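Long-range contacts in putative N-acetylmuramoyl-L-alanine amidase,autolysin cwp6 (Peptoclostridium difficile, PDB 5J72), which probably hydrolyses the amide bond between N-acetylmuramic acid and L-alanine in peptidoglycan, and carries CWB2 modules that attach it to the cell wall: residues Gly15-Ala20 against Val60-Lys65; Leu35-Tyr40 against Trp73-Ile78. One frame throughout, in Å; residues are numbered along the deposited sequence. Where two conformers were deposited one is given.

Contact 1: Gly15-Ala20 against Val60-Lys65; sequences GSKSNA and VINYNK
N62 OD1 is gripped by one firm donor, the ammonium of K17, with NZ to OD1 at 2.7 Å and in the plane of the carbonyl, and can also take a proton from water 1, which S16 O shares. K17 crosses N62 obliquely, extended until a bend at the last torsion (chi4 -47°) brings NZ onto the oxygen, while its CB rests 3.9 Å from V60 CG1. Beneath these side chains the strands run antiparallel at 158°. S18 and I61 form an antiparallel hydrogen-bonded pair, with backbone hydrogen bonds from S18 N to I61 O at 3.0 Å and from I61 N to S18 O at 2.8 Å. At the inverse gamma turn centred on Y63, G15 N donates to Y63 O at 2.7 Å and nearly straight (173°), but from above the carbonyl plane. On the other face, S18 CB meets the Y63 ring edge in its plane, 3.7 Å from CE1, and water 2 joins S18 OG to Y63 OH. S18 OG is held further by R9 N. This face of the N-terminal domain's sheet is buried: A20 and I61 pack on L7 of strand 3-7, I61 and Y63 on strand 42-51, and Y63 also on strand 106-113.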
loop_
_atom_site.group_PDB
_atom_site.type_symbol
_atom_site.label_atom_id
_atom_site.label_comp_id
_atom_site.label_asym_id
_atom_site.label_seq_id
_atom_site.Cartn_x
_atom_site.Cartn_y
_atom_site.Cartn_z
ATOM N N GLY A 15 -23.506 5.342 1.526
ATOM C CA GLY A 15 -23.189 4.993 0.155
ATOM C C GLY A 15 -22.333 3.726 0.043
ATOM O O GLY A 15 -22.098 3.256 -1.063
ATOM N N SER A 16 -21.834 3.170 1.154
ATOM C CA SER A 16 -21.018 1.922 1.002
ATOM C C SER A 16 -21.842 0.778 0.484
ATOM O O SER A 16 -23.076 0.722 0.629
ATOM C CB SER A 16 -20.455 1.446 2.348
ATOM O OG SER A 16 -19.530 2.364 2.900
ATOM N N LYS A 17 -21.135 -0.218 -0.082
ATOM C CA LYS A 17 -21.768 -1.463 -0.541
ATOM C C LYS A 17 -21.054 -2.582 0.205
ATOM O O LYS A 17 -19.854 -2.468 0.434
ATOM C CB LYS A 17 -21.622 -1.668 -2.053
ATOM C CG LYS A 17 -22.445 -0.624 -2.802
ATOM C CD LYS A 17 -22.053 -0.612 -4.241
ATOM C CE LYS A 17 -22.785 0.466 -5.025
ATOM N NZ LYS A 17 -24.258 0.491 -4.741
ATOM N N SER A 18 -21.772 -3.591 0.628
ATOM C CA SER A 18 -21.137 -4.689 1.336
ATOM C C SER A 18 -21.725 -6.011 0.826
ATOM O O SER A 18 -22.952 -6.207 0.854
ATOM C CB SER A 18 -21.368 -4.552 2.849
ATOM O OG SER A 18 -20.850 -5.686 3.543
ATOM N N ASN A 19 -20.866 -6.946 0.368
ATOM C CA ASN A 19 -21.435 -8.201 -0.073
ATOM C C ASN A 19 -21.918 -9.024 1.121
ATOM O O ASN A 19 -21.230 -9.095 2.145
ATOM C CB ASN A 19 -20.380 -9.057 -0.857
ATOM C CG ASN A 19 -19.908 -8.371 -2.096
ATOM O OD1 ASN A 19 -20.696 -7.660 -2.730
ATOM N ND2 ASN A 19 -18.659 -8.549 -2.511
ATOM N N ALA A 20 -23.060 -9.690 0.976
ATOM C CA ALA A 20 -23.583 -10.539 2.059
ATOM C C ALA A 20 -23.916 -11.908 1.509
ATOM O O ALA A 20 -24.455 -12.039 0.398
ATOM C CB ALA A 20 -24.865 -9.947 2.647
ATOM N N VAL A 60 -26.081 -7.813 -2.136
ATOM C CA VAL A 60 -25.302 -6.692 -1.656
ATOM C C VAL A 60 -26.106 -5.799 -0.705
ATOM O O VAL A 60 -27.253 -5.530 -1.031
ATOM C CB VAL A 60 -24.916 -5.877 -2.921
ATOM C CG1 VAL A 60 -24.196 -4.562 -2.495
ATOM C CG2 VAL A 60 -24.006 -6.743 -3.877
ATOM N N ILE A 61 -25.572 -5.384 0.441
ATOM C CA ILE A 61 -26.300 -4.441 1.289
ATOM C C ILE A 61 -25.822 -3.044 0.801
ATOM O O ILE A 61 -24.619 -2.819 0.672
ATOM C CB ILE A 61 -25.943 -4.642 2.803
ATOM C CG1 ILE A 61 -26.361 -6.090 3.253
ATOM C CG2 ILE A 61 -26.667 -3.543 3.655
ATOM C CD1 ILE A 61 -25.596 -6.496 4.566
ATOM N N ASN A 62 -26.761 -2.120 0.509
ATOM C CA ASN A 62 -26.400 -0.766 0.064
ATOM C C ASN A 62 -26.710 0.171 1.244
ATOM O O ASN A 62 -27.885 0.336 1.550
ATOM C CB ASN A 62 -27.301 -0.388 -1.145
ATOM C CG ASN A 62 -26.853 -1.218 -2.354
ATOM O OD1 ASN A 62 -25.813 -0.890 -2.953
ATOM N ND2 ASN A 62 -27.535 -2.285 -2.754
ATOM N N TYR A 63 -25.712 0.729 1.883
ATOM C CA TYR A 63 -25.902 1.569 3.045
ATOM C C TYR A 63 -26.258 3.010 2.559
ATOM O O TYR A 63 -25.486 3.943 2.759
ATOM C CB TYR A 63 -24.594 1.563 3.877
ATOM C CG TYR A 63 -24.441 0.212 4.553
ATOM C CD1 TYR A 63 -23.661 -0.795 3.984
ATOM C CD2 TYR A 63 -25.114 -0.077 5.744
ATOM C CE1 TYR A 63 -23.543 -2.046 4.594
ATOM C CE2 TYR A 63 -25.028 -1.330 6.341
ATOM C CZ TYR A 63 -24.236 -2.308 5.765
ATOM O OH TYR A 63 -24.207 -3.552 6.304
ATOM N N ASN A 64 -27.498 2.993 2.061
ATOM C CA ASN A 64 -27.931 4.257 1.492
ATOM C C ASN A 64 -28.950 4.970 2.374
ATOM O O ASN A 64 -29.745 5.738 1.839
ATOM C CB ASN A 64 -28.578 4.005 0.121
ATOM C CG ASN A 64 -27.649 3.587 -0.981
ATOM O OD1 ASN A 64 -28.133 3.073 -2.012
ATOM N ND2 ASN A 64 -26.316 3.758 -0.865
ATOM N N LYS A 65 -28.928 4.776 3.627
ATOM C CA LYS A 65 -29.836 5.480 4.554
ATOM C C LYS A 65 -28.991 6.213 5.587
ATOM O O LYS A 65 -28.004 5.670 6.078
ATOM C CB LYS A 65 -30.773 4.475 5.282
ATOM C CG LYS A 65 -31.706 3.648 4.357
ATOM C CD LYS A 65 -32.781 4.456 3.693
ATOM C CE LYS A 65 -33.854 4.930 4.662
ATOM N NZ LYS A 65 -34.665 3.796 5.223
HETATM O O HOH W 1 -24.735 1.926 -1.786
HETATM O O HOH W 2 -22.135 -5.467 5.929
#

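Contact 2: Leu35-Tyr40 against Trp73-Ile78; sequences LNFMCY and WELQSI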
loop_
_atom_site.group_PDB
_atom_site.type_symbol
_atom_site.label_atom_id
_atom_site.label_comp_id
_atom_site.label_asym_id
_atom_site.label_seq_id
_atom_site.Cartn_x
_atom_site.Cartn_y
_atom_site.Cartn_z
ATOM N N LEU A 35 -33.061 -9.561 4.487
ATOM C CA LEU A 35 -32.510 -9.281 5.825
ATOM C C LEU A 35 -33.042 -7.913 6.190
ATOM O O LEU A 35 -32.997 -6.995 5.317
ATOM C CB LEU A 35 -31.002 -9.217 5.715
ATOM C CG LEU A 35 -30.313 -10.616 5.932
ATOM C CD1 LEU A 35 -30.786 -11.640 4.869
ATOM C CD2 LEU A 35 -28.777 -10.364 5.882
ATOM N N ASN A 36 -33.531 -7.754 7.428
ATOM C CA ASN A 36 -34.004 -6.441 7.860
ATOM C C ASN A 36 -33.104 -6.011 8.998
ATOM O O ASN A 36 -32.850 -6.768 9.925
ATOM C CB ASN A 36 -35.479 -6.517 8.313
ATOM C CG ASN A 36 -35.942 -5.188 8.818
ATOM O OD1 ASN A 36 -35.718 -4.884 10.023
ATOM N ND2 ASN A 36 -36.485 -4.275 7.955
ATOM N N PHE A 37 -32.586 -4.765 8.906
ATOM C CA PHE A 37 -31.759 -4.206 9.992
ATOM C C PHE A 37 -32.433 -2.937 10.480
ATOM O O PHE A 37 -33.231 -2.354 9.734
ATOM C CB PHE A 37 -30.392 -3.735 9.410
ATOM C CG PHE A 37 -29.629 -4.829 8.676
ATOM C CD1 PHE A 37 -29.804 -5.029 7.318
ATOM C CD2 PHE A 37 -28.747 -5.636 9.340
ATOM C CE1 PHE A 37 -29.086 -6.021 6.635
ATOM C CE2 PHE A 37 -28.021 -6.644 8.656
ATOM C CZ PHE A 37 -28.208 -6.811 7.317
ATOM N N MET A 38 -32.069 -2.457 11.692
ATOM C CA MET A 38 -32.591 -1.165 12.130
ATOM C C MET A 38 -31.487 -0.423 12.803
ATOM O O MET A 38 -30.633 -1.038 13.463
ATOM C CB MET A 38 -33.699 -1.280 13.234
ATOM C CG MET A 38 -34.987 -1.940 12.725
ATOM S SD MET A 38 -36.054 -0.834 11.719
ATOM C CE MET A 38 -36.722 0.292 13.019
ATOM N N CYS A 39 -31.485 0.900 12.636
ATOM C CA CYS A 39 -30.571 1.723 13.408
ATOM C C CYS A 39 -31.578 2.740 14.108
ATOM O O CYS A 39 -32.132 3.593 13.418
ATOM C CB CYS A 39 -29.567 2.444 12.508
ATOM S SG CYS A 39 -28.501 3.592 13.460
ATOM N N TYR A 40 -31.791 2.590 15.435
ATOM C CA TYR A 40 -32.802 3.365 16.208
ATOM C C TYR A 40 -34.139 3.094 15.517
ATOM O O TYR A 40 -34.512 1.917 15.450
ATOM C CB TYR A 40 -32.406 4.860 16.221
ATOM C CG TYR A 40 -33.219 5.619 17.230
ATOM C CD1 TYR A 40 -33.304 5.189 18.549
ATOM C CD2 TYR A 40 -33.930 6.762 16.864
ATOM C CE1 TYR A 40 -34.076 5.881 19.484
ATOM C CE2 TYR A 40 -34.705 7.454 17.789
ATOM C CZ TYR A 40 -34.766 7.014 19.099
ATOM O OH TYR A 40 -35.487 7.754 20.030
ATOM N N TRP A 73 -26.126 -0.429 12.648
ATOM C CA TRP A 73 -27.193 -1.188 12.047
ATOM C C TRP A 73 -27.246 -2.545 12.728
ATOM O O TRP A 73 -26.231 -3.245 12.739
ATOM C CB TRP A 73 -26.899 -1.390 10.548
ATOM C CG TRP A 73 -26.957 -0.143 9.796
ATOM C CD1 TRP A 73 -25.901 0.581 9.299
ATOM C CD2 TRP A 73 -28.147 0.620 9.495
ATOM N NE1 TRP A 73 -26.370 1.767 8.744
ATOM C CE2 TRP A 73 -27.746 1.805 8.844
ATOM C CE3 TRP A 73 -29.527 0.393 9.705
ATOM C CZ2 TRP A 73 -28.671 2.770 8.406
ATOM C CZ3 TRP A 73 -30.451 1.351 9.263
ATOM C CH2 TRP A 73 -30.021 2.519 8.629
ATOM N N GLU A 74 -28.405 -2.926 13.271
ATOM C CA GLU A 74 -28.550 -4.197 14.017
ATOM C C GLU A 74 -29.504 -5.087 13.283
ATOM O O GLU A 74 -30.590 -4.653 12.884
ATOM C CB GLU A 74 -29.121 -3.900 15.422
ATOM C CG GLU A 74 -28.101 -3.046 16.189
ATOM C CD GLU A 74 -28.485 -2.780 17.666
ATOM O OE1 GLU A 74 -29.280 -3.495 18.212
ATOM O OE2 GLU A 74 -27.962 -1.830 18.243
ATOM N N LEU A 75 -29.118 -6.333 13.078
ATOM C CA LEU A 75 -29.974 -7.262 12.325
ATOM C C LEU A 75 -31.229 -7.619 13.140
ATOM O O LEU A 75 -31.111 -7.999 14.305
ATOM C CB LEU A 75 -29.159 -8.590 12.081
ATOM C CG LEU A 75 -29.973 -9.668 11.320
ATOM C CD1 LEU A 75 -30.410 -9.279 9.922
ATOM C CD2 LEU A 75 -29.070 -10.957 11.287
ATOM N N GLN A 76 -32.430 -7.484 12.546
ATOM C CA GLN A 76 -33.704 -7.803 13.251
ATOM C C GLN A 76 -34.334 -9.111 12.818
ATOM O O GLN A 76 -34.919 -9.797 13.652
ATOM C CB GLN A 76 -34.729 -6.737 12.939
ATOM C CG GLN A 76 -34.147 -5.316 13.170
ATOM C CD GLN A 76 -33.916 -5.087 14.605
ATOM O OE1 GLN A 76 -34.845 -5.143 15.404
ATOM N NE2 GLN A 76 -32.700 -4.780 15.010
ATOM N N SER A 77 -34.225 -9.458 11.568
ATOM C CA SER A 77 -34.944 -10.618 11.104
ATOM C C SER A 77 -34.561 -11.014 9.713
ATOM O O SER A 77 -33.924 -10.262 8.971
ATOM C CB SER A 77 -36.464 -10.303 11.103
ATOM O OG SER A 77 -36.757 -9.260 10.173
ATOM N N ILE A 78 -34.962 -12.237 9.339
ATOM C CA ILE A 78 -34.777 -12.706 7.972
ATOM C C ILE A 78 -36.104 -13.207 7.491
ATOM O O ILE A 78 -36.732 -14.023 8.186
ATOM C CB ILE A 78 -33.741 -13.880 7.931
ATOM C CG1 ILE A 78 -32.369 -13.362 8.333
ATOM C CG2 ILE A 78 -33.727 -14.464 6.500
ATOM C CD1 ILE A 78 -31.265 -14.492 8.425
#
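Strands 35-39 and 73-78 run antiparallel, their short axes at 137°, and their register slips by one residue between N36 and F37. The slip centres on N36 O, which accepts Q76 N at 2.7 Å in its carbonyl plane and S77 N only weakly, at 3.4 Å. Q76 has a psi of -35°, unlike the extended values of the other strand residues, and its side chain folds back along its own strand. A bend at chi2 (-68°) carries Q76 NE2 to E74 O, 3.0 Å away and approaching from above the carbonyl plane. E74 O is thus gripped twice, because M38 N binds it across the strands at 2.9 Å from within that plane. The folded Q76 crosses M38 at about a right angle, with their CG atoms 3.5 Å apart. On this face too, E74 OE2 forms a salt bridge with K102.

The opposite face is apolar. L75 CG stands anti to its backbone N, and CD1 lies off-centre above the F37 ring, 4.2 Å from its centroid, in a CH-pi contact; L35 and I78 lie side by side beyond it. At the other end C39 CB makes a CH-pi contact over one face of W73, 3.6 Å from the centroid of the six-membered ring, and C39 SG adds an oblique sulfur-aromatic contact at 4.9 Å from the same point. W73 NE1 is hydrogen-bonded to Q108 OE1. Two consecutive residues, Q76 and S77, facing the single N36 define a classic beta bulge, here set within an antiparallel pair of the N-terminal domain.

Overall arrangement
Both contacts are antiparallel strand pairs of the N-terminal domain, and strand 42-51 joins them by pairing with strand 56-63 of contact 1 and strand 30-39 of contact 2. Their centres are 13 Å apart and their buried sides meet: I61 CD1 lies 3.8 Å from F37 CZ, and Y63 CE2 lies 3.6 Å from W73 CD1, the two ring planes being about 45° apart. Contact 1 has the more exposed outer face, four of its eleven touching residues being exposed, and it adds a charged side chain and waters to its backbone bonds. In contact 2 six of eleven are buried and none fully exposed; aromatic and aliphatic packing on one face adds to its backbone bonds, and a bulge interrupts its otherwise regular pairing.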